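CzcP cation efflux P1-ATPase (Ralstonia metallidurans, PDB 4U9R) probably pumps zinc and related divalent metal ions out across the cell membrane using ATP, this chain being its N-terminal metal-binding extension with ferredoxin-like domains. Local coordinates at residues G112-E116 with R117-T121. Residues are numbered along the deposited sequence; the frame is centred on the assembly and turned at random.
Sequences GVWHE and RRART
At the N-terminal start of helix 116-127, the first helix of the second ferredoxin-like domain, Trp114 in the incoming loop packs against Arg118 and Ala119 of the first turn. CG of Arg118 packs against the indole rim from one side of the ring plane, 3.4 Å from CE3 of Trp114, and NE lies over that face, near the rim. Farther out, CZ of Arg118 makes an off-centre cation-pi contact, 4.8 Å from the centroid of the six-membered ring, with the guanidinium and ring planes inclined at 31°. Arginine suits this place because its methylenes pack against the aromatic rim while its charged end stays in a partly exposed position, though the guanidinium of Arg164 comes close as a like charge. Its CG is anti to the backbone N (chi1 160°) and the chain bends at chi2, which carries it slantwise over the rim of the indole. At the ring edge the small Ala119 lets the helix backbone come close, its CA 3.8 Å from CE3 of Trp114.

This domain follows the beta-alpha-beta-beta-alpha order as far as modelled, with a three-stranded antiparallel sheet, and the loop 112-116 links its first strand, 103-109, to the helix. The first turn is secured by Ala119 N donating to His115 O at 3.1 Å, while the next bond, from Arg120 N to Glu116 O, is weak. On the exposed side, CD2 of the His115 imidazole touches CB of Arg118 at 3.7 Å.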
# COMPACT_ATOMS: atom_id res chain seq x y z
N GLY A 112 -1.27 -25.52 -7.41
CA GLY A 112 -1.91 -25.86 -8.69
C GLY A 112 -1.29 -25.18 -9.90
O GLY A 112 -0.36 -24.40 -9.76
N VAL A 113 -1.83 -25.48 -11.08
CA VAL A 113 -1.29 -24.93 -12.33
C VAL A 113 -2.23 -23.90 -12.95
O VAL A 113 -3.44 -24.14 -13.14
CB VAL A 113 -0.93 -26.01 -13.37
CG1 VAL A 113 -0.15 -27.15 -12.72
CG2 VAL A 113 -2.17 -26.53 -14.10
N TRP A 114 -1.64 -22.77 -13.31
CA TRP A 114 -2.36 -21.60 -13.73
C TRP A 114 -2.00 -21.25 -15.16
O TRP A 114 -0.96 -21.65 -15.67
CB TRP A 114 -2.04 -20.45 -12.76
CG TRP A 114 -2.30 -20.87 -11.34
CD1 TRP A 114 -1.48 -21.62 -10.55
CD2 TRP A 114 -3.48 -20.61 -10.56
NE1 TRP A 114 -2.07 -21.84 -9.33
CE2 TRP A 114 -3.29 -21.22 -9.31
CE3 TRP A 114 -4.67 -19.90 -10.81
CZ2 TRP A 114 -4.26 -21.15 -8.29
CZ3 TRP A 114 -5.62 -19.84 -9.79
CH2 TRP A 114 -5.41 -20.45 -8.56
N HIS A 115 -2.89 -20.50 -15.79
CA HIS A 115 -2.71 -20.01 -17.15
C HIS A 115 -3.38 -18.66 -17.15
O HIS A 115 -4.31 -18.44 -16.37
CB HIS A 115 -3.42 -20.93 -18.17
CG HIS A 115 -3.58 -22.35 -17.71
ND1 HIS A 115 -2.59 -23.30 -17.87
CD2 HIS A 115 -4.61 -22.98 -17.10
CE1 HIS A 115 -3.01 -24.45 -17.38
NE2 HIS A 115 -4.23 -24.29 -16.90
N GLU A 116 -2.93 -17.74 -18.01
CA GLU A 116 -3.57 -16.44 -18.15
C GLU A 116 -5.08 -16.43 -17.91
O GLU A 116 -5.62 -15.57 -17.21
CB GLU A 116 -3.41 -15.93 -19.59
CG GLU A 116 -4.42 -14.88 -20.07
CD GLU A 116 -4.26 -13.52 -19.41
OE1 GLU A 116 -4.24 -13.45 -18.16
OE2 GLU A 116 -4.17 -12.51 -20.15
N ARG A 117 -5.74 -17.43 -18.49
CA ARG A 117 -7.17 -17.68 -18.30
C ARG A 117 -7.55 -18.03 -16.84
O ARG A 117 -8.37 -17.34 -16.23
CB ARG A 117 -7.59 -18.80 -19.27
CG ARG A 117 -9.04 -19.24 -19.19
CD ARG A 117 -10.01 -18.23 -19.77
NE ARG A 117 -11.38 -18.53 -19.35
CZ ARG A 117 -11.87 -18.27 -18.14
NH1 ARG A 117 -11.12 -17.69 -17.21
NH2 ARG A 117 -13.12 -18.61 -17.85
N ARG A 118 -6.96 -19.10 -16.30
CA ARG A 118 -7.34 -19.63 -14.97
C ARG A 118 -7.14 -18.59 -13.85
O ARG A 118 -8.02 -18.39 -13.01
CB ARG A 118 -6.59 -20.94 -14.69
CG ARG A 118 -6.48 -21.37 -13.23
CD ARG A 118 -7.70 -22.14 -12.71
NE ARG A 118 -7.43 -22.70 -11.38
CZ ARG A 118 -8.36 -23.18 -10.55
NH1 ARG A 118 -9.64 -23.17 -10.89
NH2 ARG A 118 -7.99 -23.66 -9.36
N ALA A 119 -5.98 -17.95 -13.84
CA ALA A 119 -5.70 -16.87 -12.89
C ALA A 119 -6.81 -15.81 -12.93
O ALA A 119 -7.33 -15.40 -11.88
CB ALA A 119 -4.34 -16.25 -13.18
N ARG A 120 -7.18 -15.41 -14.14
CA ARG A 120 -8.13 -14.32 -14.35
C ARG A 120 -9.53 -14.60 -13.78
O ARG A 120 -10.28 -13.67 -13.51
CB ARG A 120 -8.21 -14.01 -15.85
CG ARG A 120 -8.68 -12.60 -16.17
CD ARG A 120 -8.97 -12.42 -17.65
NE ARG A 120 -9.70 -13.55 -18.21
CZ ARG A 120 -10.98 -13.84 -17.97
NH1 ARG A 120 -11.72 -13.07 -17.17
NH2 ARG A 120 -11.53 -14.91 -18.54
N THR A 121 -9.87 -15.87 -13.60
CA THR A 121 -11.16 -16.25 -13.01
C THR A 121 -11.11 -16.12 -11.49
O THR A 121 -12.03 -15.56 -10.88
CB THR A 121 -11.54 -17.70 -13.38
OG1 THR A 121 -11.68 -17.80 -14.80
CG2 THR A 121 -12.85 -18.12 -12.71